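Local coordinates for carbohydrate-binding protein (Flavonifractor plautii, PDB 6N1B) that probably removes the acetyl group from the N-acetylgalactosamine of the A blood antigen, a deacetylase whose pocket holds the blood group B trisaccharide here, at residues 54-64 against 121-132; 313-321 against 398-406. One frame throughout, in Å; residues are numbered along the deposited sequence. Where two conformers were deposited one is given.

Contact 1. Residues 54-64 against 121-132. With CA (calcium ion), chain D.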
loop_
_atom_site.group_PDB
_atom_site.type_symbol
_atom_site.label_atom_id
_atom_site.label_comp_id
_atom_site.label_asym_id
_atom_site.label_seq_id
_atom_site.Cartn_x
_atom_site.Cartn_y
_atom_site.Cartn_z
ATOM N N HIS A 54 4.464 4.090 -0.877
ATOM C CA HIS A 54 3.623 2.926 -0.617
ATOM C C HIS A 54 2.944 2.911 0.768
ATOM O O HIS A 54 3.146 2.022 1.601
ATOM C CB HIS A 54 4.386 1.636 -0.869
ATOM C CG HIS A 54 3.582 0.383 -1.080
ATOM N ND1 HIS A 54 2.736 -0.265 -0.174
ATOM C CD2 HIS A 54 3.673 -0.352 -2.243
ATOM C CE1 HIS A 54 2.323 -1.381 -0.837
ATOM N NE2 HIS A 54 2.850 -1.412 -2.052
ATOM N N PRO A 55 2.124 3.950 1.013
ATOM C CA PRO A 55 1.375 3.943 2.222
ATOM C C PRO A 55 0.321 2.834 2.199
ATOM O O PRO A 55 -0.222 2.547 1.138
ATOM C CB PRO A 55 0.700 5.304 2.284
ATOM C CG PRO A 55 0.483 5.590 0.806
ATOM C CD PRO A 55 1.715 5.059 0.120
ATOM N N ASP A 56 -0.118 2.438 3.400
ATOM C CA ASP A 56 -1.364 1.697 3.572
ATOM C C ASP A 56 -2.069 2.184 4.858
ATOM O O ASP A 56 -1.418 2.085 5.936
ATOM C CB ASP A 56 -1.164 0.190 3.553
ATOM C CG ASP A 56 -2.494 -0.482 3.234
ATOM O OD1 ASP A 56 -3.132 -0.144 2.216
ATOM O OD2 ASP A 56 -2.972 -1.308 4.089
ATOM N N VAL A 57 -3.259 2.744 4.648
ATOM C CA VAL A 57 -3.909 3.394 5.759
ATOM C C VAL A 57 -5.105 2.571 6.222
ATOM O O VAL A 57 -5.821 1.999 5.389
ATOM C CB VAL A 57 -4.379 4.793 5.302
ATOM C CG1 VAL A 57 -5.126 5.525 6.398
ATOM C CG2 VAL A 57 -3.171 5.648 4.934
ATOM N N VAL A 58 -5.284 2.475 7.542
ATOM C CA VAL A 58 -6.439 1.872 8.178
ATOM C C VAL A 58 -7.223 2.994 8.885
ATOM O O VAL A 58 -6.632 3.712 9.678
ATOM C CB VAL A 58 -6.027 0.790 9.188
ATOM C CG1 VAL A 58 -7.267 0.271 9.915
ATOM C CG2 VAL A 58 -5.248 -0.373 8.545
ATOM N N VAL A 59 -8.482 3.127 8.485
ATOM C CA VAL A 59 -9.388 4.107 9.102
ATOM C C VAL A 59 -10.439 3.377 9.924
ATOM O O VAL A 59 -11.196 2.606 9.356
ATOM C CB VAL A 59 -10.076 5.037 8.047
ATOM C CG1 VAL A 59 -10.885 6.136 8.764
ATOM C CG2 VAL A 59 -9.022 5.626 7.139
ATOM N N LEU A 60 -10.554 3.660 11.200
ATOM C CA LEU A 60 -11.482 2.997 12.099
ATOM C C LEU A 60 -12.567 3.964 12.573
ATOM O O LEU A 60 -12.325 5.136 12.677
ATOM C CB LEU A 60 -10.676 2.553 13.309
ATOM C CG LEU A 60 -9.533 1.662 13.074
ATOM C CD1 LEU A 60 -8.722 1.456 14.370
ATOM C CD2 LEU A 60 -9.891 0.304 12.453
ATOM N N GLU A 61 -13.684 3.331 12.981
ATOM C CA GLU A 61 -14.810 3.963 13.502
ATOM C C GLU A 61 -14.606 4.565 14.911
ATOM O O GLU A 61 -15.132 5.638 15.324
ATOM C CB GLU A 61 -16.002 2.842 13.502
ATOM C CG GLU A 61 -15.686 1.580 12.637
ATOM C CD GLU A 61 -14.595 0.653 13.265
ATOM O OE1 GLU A 61 -14.631 0.491 14.577
ATOM O OE2 GLU A 61 -13.761 0.103 12.468
ATOM N N GLU A 62 -13.804 3.849 15.641
ATOM C CA GLU A 62 -13.469 4.153 17.035
ATOM C C GLU A 62 -11.991 4.002 17.201
ATOM O O GLU A 62 -11.326 3.221 16.515
ATOM C CB GLU A 62 -14.194 3.152 17.914
ATOM C CG GLU A 62 -15.719 3.230 17.909
ATOM C CD GLU A 62 -16.350 2.021 18.552
ATOM O OE1 GLU A 62 -15.697 1.183 19.095
ATOM O OE2 GLU A 62 -17.571 2.009 18.439
ATOM N N PRO A 63 -11.390 4.813 18.071
ATOM C CA PRO A 63 -9.918 4.756 18.254
ATOM C C PRO A 63 -9.377 3.429 18.734
ATOM O O PRO A 63 -10.034 2.747 19.483
ATOM C CB PRO A 63 -9.610 5.899 19.198
ATOM C CG PRO A 63 -10.860 6.159 19.959
ATOM C CD PRO A 63 -12.018 5.756 19.041
ATOM N N TRP A 64 -8.211 3.106 18.199
ATOM C CA TRP A 64 -7.440 1.944 18.607
ATOM C C TRP A 64 -6.112 2.452 19.142
ATOM O O TRP A 64 -5.421 3.166 18.432
ATOM C CB TRP A 64 -7.232 1.037 17.427
ATOM C CG TRP A 64 -6.512 -0.257 17.683
ATOM C CD1 TRP A 64 -7.026 -1.397 18.282
ATOM C CD2 TRP A 64 -5.159 -0.547 17.383
ATOM N NE1 TRP A 64 -6.057 -2.404 18.290
ATOM C CE2 TRP A 64 -4.922 -1.937 17.739
ATOM C CE3 TRP A 64 -4.114 0.186 16.853
ATOM C CZ2 TRP A 64 -3.701 -2.491 17.656
ATOM C CZ3 TRP A 64 -2.883 -0.404 16.725
ATOM C CH2 TRP A 64 -2.689 -1.799 17.135
ATOM N N ALA A 121 4.271 -2.589 2.024
ATOM C CA ALA A 121 3.501 -2.878 3.213
ATOM C C ALA A 121 1.995 -2.684 2.973
ATOM O O ALA A 121 1.537 -1.781 2.307
ATOM C CB ALA A 121 3.955 -2.071 4.369
ATOM N N ASP A 122 1.200 -3.484 3.699
ATOM C CA ASP A 122 -0.286 -3.387 3.740
ATOM C C ASP A 122 -0.771 -3.905 5.062
ATOM O O ASP A 122 -0.218 -4.918 5.545
ATOM C CB ASP A 122 -0.872 -4.205 2.560
ATOM C CG ASP A 122 -2.385 -4.128 2.411
ATOM O OD1 ASP A 122 -2.972 -3.185 1.707
ATOM O OD2 ASP A 122 -3.046 -5.004 3.055
ATOM N N MET A 123 -1.705 -3.193 5.704
ATOM C CA MET A 123 -2.104 -3.499 7.090
ATOM C C MET A 123 -3.623 -3.578 7.164
ATOM O O MET A 123 -4.370 -2.790 6.575
ATOM C CB MET A 123 -1.556 -2.400 7.983
ATOM C CG MET A 123 -1.850 -2.514 9.477
ATOM S SD MET A 123 -0.840 -1.467 10.492
ATOM C CE MET A 123 -1.491 0.123 10.051
ATOM N N VAL A 124 -4.037 -4.559 7.980
ATOM C CA VAL A 124 -5.448 -4.841 8.261
ATOM C C VAL A 124 -5.742 -4.768 9.754
ATOM O O VAL A 124 -4.951 -5.263 10.533
ATOM C CB VAL A 124 -5.769 -6.253 7.744
ATOM C CG1 VAL A 124 -7.271 -6.578 7.814
ATOM C CG2 VAL A 124 -5.384 -6.389 6.355
ATOM N N TYR A 125 -6.890 -4.202 10.095
ATOM C CA TYR A 125 -7.433 -4.344 11.446
ATOM C C TYR A 125 -8.217 -5.629 11.575
ATOM O O TYR A 125 -9.102 -5.909 10.763
ATOM C CB TYR A 125 -8.345 -3.169 11.771
ATOM C CG TYR A 125 -8.980 -3.276 13.135
ATOM C CD1 TYR A 125 -8.199 -3.253 14.261
ATOM C CD2 TYR A 125 -10.320 -3.461 13.268
ATOM C CE1 TYR A 125 -8.707 -3.355 15.517
ATOM C CE2 TYR A 125 -10.918 -3.551 14.548
ATOM C CZ TYR A 125 -10.125 -3.536 15.672
ATOM O OH TYR A 125 -10.714 -3.700 16.923
ATOM N N ASN A 126 -7.826 -6.445 12.536
ATOM C CA ASN A 126 -8.482 -7.717 12.845
ATOM C C ASN A 126 -9.414 -7.447 14.082
ATOM O O ASN A 126 -8.941 -7.290 15.177
ATOM C CB ASN A 126 -7.435 -8.777 13.183
ATOM C CG ASN A 126 -8.053 -10.135 13.363
ATOM O OD1 ASN A 126 -9.050 -10.260 14.052
ATOM N ND2 ASN A 126 -7.370 -11.193 12.856
ATOM N N ALA A 127 -10.686 -7.344 13.781
ATOM C CA ALA A 127 -11.666 -7.018 14.864
ATOM C C ALA A 127 -11.748 -8.099 15.894
ATOM O O ALA A 127 -11.908 -7.817 17.080
ATOM C CB ALA A 127 -13.035 -6.726 14.223
ATOM N N GLU A 128 -11.714 -9.360 15.478
ATOM C CA GLU A 128 -11.850 -10.429 16.445
ATOM C C GLU A 128 -10.752 -10.445 17.501
ATOM O O GLU A 128 -10.990 -10.835 18.611
ATOM C CB GLU A 128 -11.874 -11.780 15.629
ATOM C CG GLU A 128 -12.076 -13.019 16.440
ATOM C CD GLU A 128 -13.554 -13.248 16.630
ATOM O OE1 GLU A 128 -14.355 -12.555 15.901
ATOM O OE2 GLU A 128 -13.868 -14.138 17.426
ATOM N N TYR A 129 -9.535 -10.057 17.111
ATOM C CA TYR A 129 -8.423 -10.060 17.995
ATOM C C TYR A 129 -8.120 -8.637 18.519
ATOM O O TYR A 129 -7.152 -8.476 19.337
ATOM C CB TYR A 129 -7.164 -10.636 17.292
ATOM C CG TYR A 129 -7.248 -12.119 17.125
ATOM C CD1 TYR A 129 -8.111 -12.720 16.132
ATOM C CD2 TYR A 129 -6.472 -12.957 17.862
ATOM C CE1 TYR A 129 -8.130 -14.084 15.928
ATOM C CE2 TYR A 129 -6.521 -14.383 17.697
ATOM C CZ TYR A 129 -7.321 -14.918 16.717
ATOM O OH TYR A 129 -7.372 -16.291 16.524
ATOM N N ASP A 130 -8.824 -7.609 18.032
ATOM C CA ASP A 130 -8.603 -6.208 18.277
ATOM C C ASP A 130 -7.083 -5.864 18.085
ATOM O O ASP A 130 -6.415 -5.337 18.989
ATOM C CB ASP A 130 -9.084 -5.852 19.657
ATOM C CG ASP A 130 -9.062 -4.363 19.926
ATOM O OD1 ASP A 130 -9.252 -3.534 19.026
ATOM O OD2 ASP A 130 -9.006 -4.024 21.185
ATOM N N ALA A 131 -6.582 -6.226 16.934
ATOM C CA ALA A 131 -5.123 -6.199 16.650
ATOM C C ALA A 131 -4.911 -5.777 15.205
ATOM O O ALA A 131 -5.777 -6.064 14.360
ATOM C CB ALA A 131 -4.475 -7.557 16.864
ATOM N N MET A 132 -3.824 -5.092 14.923
ATOM C CA MET A 132 -3.371 -4.825 13.561
ATOM C C MET A 132 -2.428 -5.907 13.083
ATOM O O MET A 132 -1.582 -6.424 13.799
ATOM C CB MET A 132 -2.625 -3.456 13.505
ATOM C CG MET A 132 -3.526 -2.222 13.810
ATOM S SD MET A 132 -4.722 -1.910 12.539
ATOM C CE MET A 132 -5.515 -0.502 13.329
HETATM CA CA CA D . -4.869 -1.839 2.444
HETATM O O HOH W 1 5.139 0.242 2.127
HETATM O O HOH W 2 -5.698 -0.804 4.881
HETATM O O HOH W 3 -5.088 -3.615 4.109
HETATM O O HOH W 4 -6.448 -0.119 2.230
HETATM O O HOH W 5 -6.363 -3.571 1.720
#

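Contact 2. Residues 313-321 against 398-406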
loop_
_atom_site.group_PDB
_atom_site.type_symbol
_atom_site.label_atom_id
_atom_site.label_comp_id
_atom_site.label_asym_id
_atom_site.label_seq_id
_atom_site.Cartn_x
_atom_site.Cartn_y
_atom_site.Cartn_z
ATOM N N GLU A 313 -14.061 -5.454 -13.193
ATOM C CA GLU A 313 -14.261 -4.594 -14.381
ATOM C C GLU A 313 -13.742 -3.215 -14.042
ATOM O O GLU A 313 -14.193 -2.575 -13.107
ATOM C CB GLU A 313 -15.724 -4.568 -14.810
ATOM C CG GLU A 313 -15.957 -3.801 -16.145
ATOM C CD GLU A 313 -17.415 -3.870 -16.552
ATOM O OE1 GLU A 313 -17.685 -4.592 -17.387
ATOM O OE2 GLU A 313 -18.280 -3.142 -16.133
ATOM N N GLN A 314 -12.893 -2.705 -14.903
ATOM C CA GLN A 314 -12.394 -1.349 -14.784
ATOM C C GLN A 314 -13.517 -0.389 -14.946
ATOM O O GLN A 314 -14.405 -0.560 -15.755
ATOM C CB GLN A 314 -11.341 -1.134 -15.831
ATOM C CG GLN A 314 -10.696 0.311 -15.779
ATOM C CD GLN A 314 -9.587 0.371 -16.834
ATOM O OE1 GLN A 314 -8.626 -0.391 -16.768
ATOM N NE2 GLN A 314 -9.711 1.324 -17.749
ATOM N N VAL A 315 -13.472 0.720 -14.155
ATOM C CA VAL A 315 -14.497 1.798 -14.248
ATOM C C VAL A 315 -14.005 2.851 -15.277
ATOM O O VAL A 315 -13.054 3.591 -15.001
ATOM C CB VAL A 315 -14.695 2.463 -12.917
ATOM C CG1 VAL A 315 -15.745 3.583 -13.088
ATOM C CG2 VAL A 315 -15.124 1.471 -11.862
ATOM N N GLY A 316 -14.619 2.884 -16.436
ATOM C CA GLY A 316 -14.307 3.826 -17.474
ATOM C C GLY A 316 -12.982 3.531 -18.196
ATOM O O GLY A 316 -12.307 2.554 -17.822
ATOM N N THR A 317 -12.572 4.386 -19.090
ATOM C CA THR A 317 -11.344 4.371 -19.769
ATOM C C THR A 317 -10.288 5.290 -19.162
ATOM O O THR A 317 -9.093 5.253 -19.462
ATOM C CB THR A 317 -11.447 4.692 -21.266
ATOM O OG1 THR A 317 -12.026 5.991 -21.380
ATOM C CG2 THR A 317 -12.279 3.695 -21.960
ATOM N N LYS A 318 -10.801 6.296 -18.372
ATOM C CA LYS A 318 -10.022 7.383 -17.922
ATOM C C LYS A 318 -9.241 7.054 -16.641
ATOM O O LYS A 318 -9.752 6.331 -15.780
ATOM C CB LYS A 318 -10.931 8.630 -17.701
ATOM C CG LYS A 318 -11.504 9.110 -19.040
ATOM C CD LYS A 318 -12.617 10.117 -18.901
ATOM C CE LYS A 318 -12.185 11.352 -18.199
ATOM N NZ LYS A 318 -13.417 12.313 -18.201
ATOM N N PRO A 319 -8.081 7.676 -16.432
ATOM C CA PRO A 319 -7.335 7.487 -15.169
ATOM C C PRO A 319 -8.037 8.126 -14.008
ATOM O O PRO A 319 -8.687 9.166 -14.119
ATOM C CB PRO A 319 -5.977 8.148 -15.418
ATOM C CG PRO A 319 -6.273 9.104 -16.523
ATOM C CD PRO A 319 -7.385 8.568 -17.322
ATOM N N LEU A 320 -7.927 7.461 -12.867
ATOM C CA LEU A 320 -8.325 8.026 -11.614
ATOM C C LEU A 320 -7.337 9.101 -11.149
ATOM O O LEU A 320 -7.807 10.090 -10.490
ATOM C CB LEU A 320 -8.386 6.875 -10.541
ATOM C CG LEU A 320 -8.716 7.202 -9.130
ATOM C CD1 LEU A 320 -10.155 7.750 -9.052
ATOM C CD2 LEU A 320 -8.538 6.006 -8.213
ATOM N N LEU A 321 -6.071 8.996 -11.401
ATOM C CA LEU A 321 -5.105 9.979 -10.929
ATOM C C LEU A 321 -3.929 9.870 -11.888
ATOM O O LEU A 321 -3.471 8.752 -12.195
ATOM C CB LEU A 321 -4.684 9.750 -9.493
ATOM C CG LEU A 321 -4.088 10.928 -8.721
ATOM C CD1 LEU A 321 -5.159 11.986 -8.547
ATOM C CD2 LEU A 321 -3.504 10.500 -7.431
ATOM N N GLU A 398 -19.052 12.113 -7.842
ATOM C CA GLU A 398 -18.398 12.971 -8.801
ATOM C C GLU A 398 -17.199 12.298 -9.474
ATOM O O GLU A 398 -16.938 12.486 -10.679
ATOM C CB GLU A 398 -17.938 14.319 -8.115
ATOM C CG GLU A 398 -19.115 15.152 -7.684
ATOM C CD GLU A 398 -19.924 15.746 -8.782
ATOM O OE1 GLU A 398 -19.499 15.839 -9.955
ATOM O OE2 GLU A 398 -21.062 16.245 -8.447
ATOM N N MET A 399 -16.490 11.496 -8.703
ATOM C CA MET A 399 -15.391 10.709 -9.247
ATOM C C MET A 399 -15.900 9.807 -10.392
ATOM O O MET A 399 -15.301 9.769 -11.499
ATOM C CB MET A 399 -14.772 9.877 -8.183
ATOM C CG MET A 399 -13.663 8.909 -8.681
ATOM S SD MET A 399 -13.335 7.585 -7.464
ATOM C CE MET A 399 -14.822 6.675 -7.569
ATOM N N MET A 400 -16.963 9.058 -10.109
ATOM C CA MET A 400 -17.559 8.130 -11.130
ATOM C C MET A 400 -18.006 8.907 -12.382
ATOM O O MET A 400 -17.784 8.426 -13.492
ATOM C CB MET A 400 -18.714 7.407 -10.520
ATOM C CG MET A 400 -18.328 6.406 -9.428
ATOM S SD MET A 400 -17.326 5.015 -9.973
ATOM C CE MET A 400 -18.586 4.034 -10.783
ATOM N N ARG A 401 -18.545 10.089 -12.190
ATOM C CA ARG A 401 -19.025 10.895 -13.332
ATOM C C ARG A 401 -17.818 11.216 -14.250
ATOM O O ARG A 401 -17.904 11.129 -15.521
ATOM C CB ARG A 401 -19.722 12.172 -12.896
ATOM C CG ARG A 401 -21.022 11.887 -12.256
ATOM C CD ARG A 401 -21.704 13.134 -11.715
ATOM N NE ARG A 401 -23.000 12.746 -11.262
ATOM C CZ ARG A 401 -23.842 13.528 -10.667
ATOM N NH1 ARG A 401 -23.580 14.818 -10.433
ATOM N NH2 ARG A 401 -24.993 13.078 -10.339
ATOM N N VAL A 402 -16.688 11.559 -13.641
ATOM C CA VAL A 402 -15.510 11.861 -14.447
ATOM C C VAL A 402 -14.995 10.582 -15.100
ATOM O O VAL A 402 -14.688 10.564 -16.319
ATOM C CB VAL A 402 -14.398 12.523 -13.653
ATOM C CG1 VAL A 402 -13.116 12.674 -14.410
ATOM C CG2 VAL A 402 -14.874 13.879 -13.120
ATOM N N LEU A 403 -14.841 9.480 -14.355
ATOM C CA LEU A 403 -14.319 8.280 -14.930
ATOM C C LEU A 403 -15.109 7.743 -16.102
ATOM O O LEU A 403 -14.542 7.197 -17.083
ATOM C CB LEU A 403 -14.200 7.218 -13.854
ATOM C CG LEU A 403 -13.226 7.448 -12.711
ATOM C CD1 LEU A 403 -13.311 6.309 -11.690
ATOM C CD2 LEU A 403 -11.808 7.584 -13.233
ATOM N N LEU A 404 -16.448 7.844 -15.989
ATOM C CA LEU A 404 -17.322 7.290 -16.967
ATOM C C LEU A 404 -17.731 8.314 -18.027
ATOM O O LEU A 404 -18.486 7.973 -18.967
ATOM C CB LEU A 404 -18.616 6.819 -16.273
ATOM C CG LEU A 404 -18.455 5.642 -15.353
ATOM C CD1 LEU A 404 -19.665 5.434 -14.474
ATOM C CD2 LEU A 404 -18.108 4.382 -16.147
ATOM N N ASP A 405 -17.264 9.530 -17.928
ATOM C CA ASP A 405 -17.731 10.618 -18.818
ATOM C C ASP A 405 -19.229 10.686 -18.868
ATOM O O ASP A 405 -19.835 10.760 -19.943
ATOM C CB ASP A 405 -17.228 10.493 -20.237
ATOM C CG ASP A 405 -16.605 11.633 -20.690
ATOM O OD1 ASP A 405 -17.289 12.657 -20.732
ATOM O OD2 ASP A 405 -15.401 11.465 -20.843
ATOM N N ASP A 406 -19.865 10.633 -17.689
ATOM C CA ASP A 406 -21.355 10.577 -17.577
ATOM C C ASP A 406 -21.717 11.585 -16.477
ATOM O O ASP A 406 -21.696 11.281 -15.290
ATOM C CB ASP A 406 -21.784 9.184 -17.108
ATOM C CG ASP A 406 -23.272 9.041 -16.973
ATOM O OD1 ASP A 406 -23.984 10.053 -17.198
ATOM O OD2 ASP A 406 -23.745 7.911 -16.684
HETATM O O HOH W 6 -14.749 6.387 -19.590
#

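Contact 1. Residues 54-64 against 121-132
Strands 54-60 and 121-126 run parallel, their short axes 4° apart and 6.2 Å at closest approach, yet no backbone hydrogen bond joins them: D56 and V58 pair with strand 67-75, D122 and V124 with strand 131-140. The gap is bridged by side chains, a calcium ion and water 2, which donates to both V57 O and M123 O. D56, its CG anti to the backbone N, swings its carboxylate across to bind calcium with OD1 at 2.4 Å and OD2 at 2.6 Å. D122 adds OD1 alone at 2.4 Å; waters 2 to 5 join the shell, water 2 at a longer distance, and D274 completes the protein ligands. OD2 of D56 takes a nearly straight bond from M123 N (2.8 Å, 168°) on its anti side, somewhat out of the carboxylate plane; with the two calcium bonds this helps fix the group's rotation. R336 donates to OD1 of both D56 and D122, probably offsetting part of their charge. These are the parallel edge strands of two neighbouring antiparallel sheets, an arrangement consistent with the innermost strands of adjacent beta-propeller blades. V58 and L60 lay methyls against Y125 and CE of M132. The W64 indole receives the edge of Y125 in a T-shaped stack, planes at 72°, while M132 places CG over its six-membered ring (3.6 Å to the centroid), a CH-pi contact with SD farther above the same face. W64 NE1 donates to D130 O, in the indole plane but above the carbonyl plane, not on a lone pair; Y125 OH donates to D130 OD1.

Contact 2. Residues 313-321 against 398-406
K318 leaves its backbone with CG anti to the carbonyl carbon (chi1 -66°) and bends at chi3 (60°), a course that carries NZ across the end of helix 396-404 to V402 O, 2.9 Å away. The donor is tilted 25° from the carbonyl plane. D405 N meets the same oxygen from the opposite face, so V402 O is gripped by two donors. NZ also forms a long salt bridge with D405 OD2, at 3.4 Å a weak hydrogen bond, and its CE passes CG1 of V402. The helix closes here in a Schellman motif: D405 has positive phi, and the bonds D406 N to R401 O and D405 N to V402 O lead back into the last turn. The C-terminal end of the helix, with its partial negative charge, probably suits the lysine's positive charge. G316, with positive phi, lets the loop backbone lie directly against the helix end, its CA 3.4 Å from L403 O in a CA-H...O contact. Water 6 donates to L403 O and accepts from T317 N, so the loop and the helix end share one solvent link. The loop follows strand 313-314, the outermost strand of the sheet that starts at 269-278, and packs helix 396-404 beside that sheet. CG1 of V315 makes the apolar contacts: the M400 side chain crosses that of V315 at about a right angle, CE lying 3.7 Å from CG1, with L403 CD1 and L404 CD2 also against it. L403 sends CD2 to K318 O and P319 O, while L320 CD1 meets SD of M399 at 3.6 Å.

Contact 1 closes along the chain before contact 2 opens; their centres lie 28 Å apart, with nearest atoms about 10 Å from each other and no touch. They share no sheet: contact 1 joins the outermost strands 52-60 and 116-126 of two antiparallel sheets, whereas contact 2 sets helix 396-404, which follows strand 385-395, against the loop after 313-314, farther from the chain centre (21 Å, against 13 Å). The sheet headed by strand 269-278 nevertheless connects them, since its D274 binds the calcium of contact 1. Contact 1 thus supplies two of the three calcium-binding aspartates where three sheets meet; contact 2 is packing that holds none of the calcium- or glycan-binding residues.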